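Local coordinates for putative ferritin-like diiron-carboxylate protein TM1526 (PDB 1VJX) that is of unknown function but probably binds a diiron centre in a ferritin-like helix bundle and may act as an oxidoreductase, at residues R24-G29 / D140-H145; E30-E35 / D106-V111. All blocks are in the same frame, centred on the assembly; numbering follows the deposited sequence.

Contact 1 (R24-G29 / D140-H145); sequences RLEEEG and DQEKEH
E26 and E142 meet acid to acid in the buried centre of the helix bundle, where side chains from helices 15-36 and 129-156 reach into the middle from opposite directions. The backbones stay apart, 9.9 Å between E26 CA and E142 CA, and the carboxylate ends of the two side chains meet in the middle. E142 OE2 lies 2.5 Å from E26 OE2 and 2.9 Å from E26 OE1, a closeness expected where carboxylates gather at a probable metal site, with the two carboxylate planes turned 52° apart. Both chains fold at the second torsion (chi2 -74° in E26, -64° in E142), which curls each acid rather than letting it run straight across. H58 ND1 hydrogen-bonds to E26 OE1 and more weakly to E142 OE2, while Q141 OE1 is hydrogen-bonded to H58 NE2 across that ring. E55 and E112 bring their carboxylates close, and this knot of glutamates and histidine inside four helices is consistent with the diiron-carboxylate site of the ferritin-like fold. With an alanine at E26, H58 would probably lose its stronger carboxylate partner, and E142 OE2 the acid it meets from helix 15-36. H145 lays one ring face over E142 CA.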
loop_
_atom_site.group_PDB
_atom_site.type_symbol
_atom_site.label_atom_id
_atom_site.label_comp_id
_atom_site.label_asym_id
_atom_site.label_seq_id
_atom_site.Cartn_x
_atom_site.Cartn_y
_atom_site.Cartn_z
ATOM N N ARG A 24 0.553 1.088 7.940
ATOM C CA ARG A 24 0.469 2.524 7.693
ATOM C C ARG A 24 0.378 2.852 6.190
ATOM O O ARG A 24 -0.353 3.773 5.817
ATOM C CB ARG A 24 1.609 3.259 8.368
ATOM C CG ARG A 24 1.440 3.338 9.788
ATOM C CD ARG A 24 2.694 3.648 10.565
ATOM N NE ARG A 24 2.500 3.495 12.030
ATOM C CZ ARG A 24 2.789 4.430 12.963
ATOM N NH1 ARG A 24 3.254 5.633 12.627
ATOM N NH2 ARG A 24 2.597 4.157 14.254
ATOM N N LEU A 25 1.062 2.057 5.359
ATOM C CA LEU A 25 1.041 2.227 3.931
ATOM C C LEU A 25 -0.379 1.994 3.396
ATOM O O LEU A 25 -0.848 2.776 2.575
ATOM C CB LEU A 25 2.076 1.321 3.229
ATOM C CG LEU A 25 3.567 1.615 3.521
ATOM C CD1 LEU A 25 4.504 0.676 2.739
ATOM C CD2 LEU A 25 3.949 3.059 3.250
ATOM N N GLU A 26 -1.076 0.976 3.917
ATOM C CA GLU A 26 -2.458 0.691 3.515
ATOM C C GLU A 26 -3.439 1.751 4.019
ATOM O O GLU A 26 -4.362 2.136 3.310
ATOM C CB GLU A 26 -2.889 -0.694 3.985
ATOM C CG GLU A 26 -2.126 -1.829 3.317
ATOM C CD GLU A 26 -2.503 -2.096 1.864
ATOM O OE1 GLU A 26 -3.449 -1.471 1.360
ATOM O OE2 GLU A 26 -1.849 -2.974 1.228
ATOM N N GLU A 27 -3.242 2.211 5.247
ATOM C CA GLU A 27 -4.034 3.312 5.798
ATOM C C GLU A 27 -3.822 4.626 5.027
ATOM O O GLU A 27 -4.756 5.381 4.798
ATOM C CB GLU A 27 -3.695 3.524 7.285
ATOM C CG GLU A 27 -4.120 2.372 8.199
ATOM C CD GLU A 27 -3.651 2.512 9.657
ATOM O OE1 GLU A 27 -2.690 3.251 9.957
ATOM O OE2 GLU A 27 -4.278 1.888 10.540
ATOM N N GLU A 28 -2.584 4.917 4.675
ATOM C CA GLU A 28 -2.280 6.164 3.989
ATOM C C GLU A 28 -2.736 6.104 2.546
ATOM O O GLU A 28 -3.212 7.094 2.028
ATOM C CB GLU A 28 -0.786 6.532 4.121
ATOM C CG GLU A 28 -0.437 7.031 5.528
ATOM C CD GLU A 28 -1.134 8.350 5.859
ATOM O OE1 GLU A 28 -0.963 9.317 5.060
ATOM O OE2 GLU A 28 -1.862 8.437 6.902
ATOM N N GLY A 29 -2.628 4.931 1.948
ATOM C CA GLY A 29 -3.112 4.682 0.616
ATOM C C GLY A 29 -4.608 4.876 0.470
ATOM O O GLY A 29 -5.081 5.443 -0.545
ATOM N N ASP A 140 -1.068 -9.680 -4.656
ATOM C CA ASP A 140 -1.788 -9.860 -5.902
ATOM C C ASP A 140 -2.793 -8.763 -6.150
ATOM O O ASP A 140 -2.864 -8.252 -7.237
ATOM C CB ASP A 140 -2.498 -11.199 -5.929
ATOM C CG ASP A 140 -1.553 -12.356 -6.092
ATOM O OD1 ASP A 140 -0.468 -12.173 -6.743
ATOM O OD2 ASP A 140 -1.844 -13.507 -5.636
ATOM N N GLN A 141 -3.562 -8.380 -5.137
ATOM C CA GLN A 141 -4.516 -7.279 -5.283
ATOM C C GLN A 141 -3.795 -5.945 -5.461
ATOM O O GLN A 141 -4.240 -5.094 -6.199
ATOM C CB GLN A 141 -5.481 -7.239 -4.084
ATOM C CG GLN A 141 -6.627 -8.257 -4.216
ATOM C CD GLN A 141 -7.262 -8.759 -2.879
ATOM O OE1 GLN A 141 -6.979 -8.255 -1.796
ATOM N NE2 GLN A 141 -8.097 -9.788 -2.995
ATOM N N GLU A 142 -2.681 -5.757 -4.754
ATOM C CA GLU A 142 -1.899 -4.524 -4.875
ATOM C C GLU A 142 -1.330 -4.420 -6.277
ATOM O O GLU A 142 -1.233 -3.331 -6.811
ATOM C CB GLU A 142 -0.775 -4.477 -3.849
ATOM C CG GLU A 142 -1.250 -4.265 -2.414
ATOM C CD GLU A 142 -1.929 -2.924 -2.175
ATOM O OE1 GLU A 142 -1.788 -2.028 -3.052
ATOM O OE2 GLU A 142 -2.599 -2.774 -1.109
ATOM N N LYS A 143 -0.962 -5.564 -6.865
ATOM C CA LYS A 143 -0.358 -5.587 -8.191
ATOM C C LYS A 143 -1.401 -5.329 -9.278
ATOM O O LYS A 143 -1.072 -4.832 -10.342
ATOM C CB LYS A 143 0.308 -6.920 -8.451
ATOM C CG LYS A 143 1.645 -7.167 -7.764
ATOM C CD LYS A 143 2.352 -8.375 -8.439
ATOM C CE LYS A 143 1.760 -9.719 -8.016
ATOM N NZ LYS A 143 1.735 -10.626 -9.132
ATOM N N GLU A 144 -2.655 -5.677 -9.002
ATOM C CA GLU A 144 -3.804 -5.237 -9.820
ATOM C C GLU A 144 -4.135 -3.736 -9.685
ATOM O O GLU A 144 -4.615 -3.139 -10.626
ATOM C CB GLU A 144 -5.062 -6.034 -9.464
ATOM C CG GLU A 144 -5.053 -7.488 -9.924
ATOM C CD GLU A 144 -4.985 -7.621 -11.414
ATOM O OE1 GLU A 144 -5.469 -6.704 -12.139
ATOM O OE2 GLU A 144 -4.438 -8.657 -11.855
ATOM N N HIS A 145 -3.913 -3.143 -8.507
ATOM C CA HIS A 145 -4.106 -1.707 -8.334
ATOM C C HIS A 145 -3.135 -1.035 -9.243
ATOM O O HIS A 145 -3.484 -0.115 -9.962
ATOM C CB HIS A 145 -3.773 -1.234 -6.920
ATOM C CG HIS A 145 -4.766 -1.640 -5.885
ATOM N ND1 HIS A 145 -4.828 -1.043 -4.633
ATOM C CD2 HIS A 145 -5.747 -2.572 -5.912
ATOM C CE1 HIS A 145 -5.793 -1.610 -3.934
ATOM N NE2 HIS A 145 -6.369 -2.535 -4.687
#

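Contact 2 (E30-E35 / D106-V111)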
loop_
_atom_site.group_PDB
_atom_site.type_symbol
_atom_site.label_atom_id
_atom_site.label_comp_id
_atom_site.label_asym_id
_atom_site.label_seq_id
_atom_site.Cartn_x
_atom_site.Cartn_y
_atom_site.Cartn_z
ATOM N N GLU A 30 -5.352 4.403 1.468
ATOM C CA GLU A 30 -6.798 4.609 1.536
ATOM C C GLU A 30 -7.105 6.099 1.461
ATOM O O GLU A 30 -7.956 6.527 0.683
ATOM C CB GLU A 30 -7.405 3.993 2.821
ATOM C CG GLU A 30 -8.819 4.504 3.164
ATOM C CD GLU A 30 -9.454 3.858 4.399
ATOM O OE1 GLU A 30 -8.739 3.228 5.188
ATOM O OE2 GLU A 30 -10.675 3.969 4.594
ATOM N N ARG A 31 -6.424 6.866 2.314
ATOM C CA ARG A 31 -6.618 8.302 2.405
ATOM C C ARG A 31 -6.274 9.047 1.132
ATOM O O ARG A 31 -6.989 9.935 0.704
ATOM C CB ARG A 31 -5.743 8.874 3.511
ATOM C CG ARG A 31 -6.472 9.107 4.773
ATOM C CD ARG A 31 -5.667 9.896 5.780
ATOM N NE ARG A 31 -5.430 11.255 5.275
ATOM C CZ ARG A 31 -4.235 11.798 4.990
ATOM N NH1 ARG A 31 -3.098 11.121 5.183
ATOM N NH2 ARG A 31 -4.183 13.051 4.518
ATOM N N PHE A 32 -5.106 8.732 0.603
ATOM C CA PHE A 32 -4.647 9.242 -0.689
ATOM C C PHE A 32 -5.752 9.057 -1.743
ATOM O O PHE A 32 -6.263 10.039 -2.282
ATOM C CB PHE A 32 -3.374 8.504 -1.067
ATOM C CG PHE A 32 -2.687 9.016 -2.303
ATOM C CD1 PHE A 32 -2.237 10.326 -2.381
ATOM C CD2 PHE A 32 -2.424 8.155 -3.356
ATOM C CE1 PHE A 32 -1.574 10.774 -3.529
ATOM C CE2 PHE A 32 -1.763 8.590 -4.487
ATOM C CZ PHE A 32 -1.339 9.897 -4.578
ATOM N N TYR A 33 -6.165 7.808 -1.972
ATOM C CA TYR A 33 -7.098 7.499 -3.068
ATOM C C TYR A 33 -8.476 8.147 -2.851
ATOM O O TYR A 33 -9.107 8.609 -3.816
ATOM C CB TYR A 33 -7.208 5.986 -3.318
ATOM C CG TYR A 33 -5.932 5.321 -3.820
ATOM C CD1 TYR A 33 -5.226 5.836 -4.908
ATOM C CD2 TYR A 33 -5.461 4.142 -3.236
ATOM C CE1 TYR A 33 -4.074 5.221 -5.373
ATOM C CE2 TYR A 33 -4.316 3.511 -3.690
ATOM C CZ TYR A 33 -3.617 4.050 -4.757
ATOM O OH TYR A 33 -2.471 3.419 -5.220
ATOM N N ARG A 34 -8.909 8.210 -1.599
ATOM C CA ARG A 34 -10.184 8.815 -1.273
ATOM C C ARG A 34 -10.113 10.344 -1.485
ATOM O O ARG A 34 -11.014 10.927 -2.081
ATOM C CB ARG A 34 -10.613 8.446 0.160
ATOM C CG ARG A 34 -12.116 8.388 0.341
ATOM C CD ARG A 34 -12.576 8.065 1.749
ATOM N NE ARG A 34 -12.425 6.655 2.125
ATOM C CZ ARG A 34 -13.213 5.670 1.715
ATOM N NH1 ARG A 34 -14.200 5.913 0.849
ATOM N NH2 ARG A 34 -12.998 4.431 2.149
ATOM N N GLU A 35 -9.034 10.968 -1.011
ATOM C CA GLU A 35 -8.763 12.390 -1.263
ATOM C C GLU A 35 -8.557 12.695 -2.761
ATOM O O GLU A 35 -9.017 13.724 -3.244
ATOM C CB GLU A 35 -7.546 12.874 -0.453
ATOM C CG GLU A 35 -7.832 13.061 1.047
ATOM C CD GLU A 35 -6.585 13.299 1.923
ATOM O OE1 GLU A 35 -5.653 12.455 1.940
ATOM O OE2 GLU A 35 -6.544 14.326 2.622
ATOM N N ASP A 106 1.423 9.553 -11.441
ATOM C CA ASP A 106 2.860 9.328 -11.350
ATOM C C ASP A 106 3.239 9.068 -9.925
ATOM O O ASP A 106 4.020 8.186 -9.635
ATOM C CB ASP A 106 3.652 10.530 -11.907
ATOM C CG ASP A 106 3.715 10.536 -13.454
ATOM O OD1 ASP A 106 3.515 9.472 -14.069
ATOM O OD2 ASP A 106 3.933 11.571 -14.135
ATOM N N ILE A 107 2.667 9.856 -9.032
ATOM C CA ILE A 107 2.916 9.707 -7.594
ATOM C C ILE A 107 2.365 8.359 -7.069
ATOM O O ILE A 107 3.057 7.633 -6.377
ATOM C CB ILE A 107 2.329 10.920 -6.829
ATOM C CG1 ILE A 107 3.067 12.209 -7.244
ATOM C CG2 ILE A 107 2.436 10.698 -5.323
ATOM C CD1 ILE A 107 2.322 13.510 -6.907
ATOM N N ALA A 108 1.135 8.040 -7.451
ATOM C CA ALA A 108 0.470 6.813 -7.043
ATOM C C ALA A 108 1.271 5.624 -7.444
ATOM O O ALA A 108 1.385 4.686 -6.705
ATOM C CB ALA A 108 -0.892 6.714 -7.687
ATOM N N ILE A 109 1.782 5.654 -8.672
ATOM C CA ILE A 109 2.473 4.504 -9.250
ATOM C C ILE A 109 3.775 4.299 -8.503
ATOM O O ILE A 109 4.148 3.177 -8.175
ATOM C CB ILE A 109 2.672 4.714 -10.740
ATOM C CG1 ILE A 109 1.330 4.489 -11.452
ATOM C CG2 ILE A 109 3.735 3.774 -11.284
ATOM C CD1 ILE A 109 1.247 5.048 -12.850
ATOM N N SER A 110 4.429 5.402 -8.192
ATOM C CA SER A 110 5.736 5.348 -7.571
ATOM C C SER A 110 5.670 4.860 -6.134
ATOM O O SER A 110 6.498 4.053 -5.759
ATOM C CB SER A 110 6.436 6.715 -7.659
ATOM O OG SER A 110 7.575 6.720 -6.825
ATOM N N VAL A 111 4.697 5.331 -5.342
ATOM C CA VAL A 111 4.558 4.842 -3.977
ATOM C C VAL A 111 3.964 3.437 -3.929
ATOM O O VAL A 111 4.278 2.669 -3.024
ATOM C CB VAL A 111 3.758 5.783 -3.003
ATOM C CG1 VAL A 111 4.245 7.235 -3.085
ATOM C CG2 VAL A 111 2.302 5.709 -3.267
HETATM O O HOH W 1 -0.368 4.680 -4.707
#
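The methyl of A108, a small bump on the nearly antiparallel helix 101-125, sits in the angle between the edges of the F32 and Y33 rings of helix 15-36. The segment axes are 11.9 Å apart and 163° from parallel, so the aromatic side chains must span the space between backbones. F32 does most of this. Its CG stands anti to the backbone N (chi1 -174°), which sends the ring straight across. The ring presents its edge, with F32 CE2 3.8 Å from both A108 CB and A108 CA and the methyl lying in the ring plane. Next to that, I107 CG2 approaches F32 CZ obliquely at 3.9 Å, the isoleucine and phenylalanine side chains crossing at about a right angle. The end of F32 therefore drops into a shallow notch formed by the I107 branch and the methyl and CA of A108. Y33 leaves its helix on a different course but swings its far end over, so that A108 CB also meets its edge, 4.2 Å from Y33 CE1. Beyond that edge the hydroxyl carries a polar link: a water sits 2.5 Å from Y33 OH and donates to A108 O at 2.7 Å. L149 of helix 129-156 packs against both Y33 and A108, and F87 meets F32 edge-to-face from a loop. Large aromatics set against a small alanine, with aliphatic side chains around them, form part of the hydrophobic packing between helices 15-36 and 101-125, an antiparallel pair of the ferritin-like four-helix bundle.

Overall arrangement
From the N terminus, helix 15-36 comes first and supplies one side of both contacts, residues 24-29 to contact 1 and the directly following 30-35 to contact 2. The chain then runs through helix 43-68 and the short helix 71-74 before helix 101-125 returns to 106-111, closing contact 2 over 70 intervening residues. It continues into helix 129-156, where 140-145 closes contact 1 over 110. Contact 2 is thus nested inside the loop of contact 1, their centres about 9 Å apart. Together they tie the first long helix to the last two: contact 1 near the middle of the chain through acids, contact 2 further along the bundle through apolar packing.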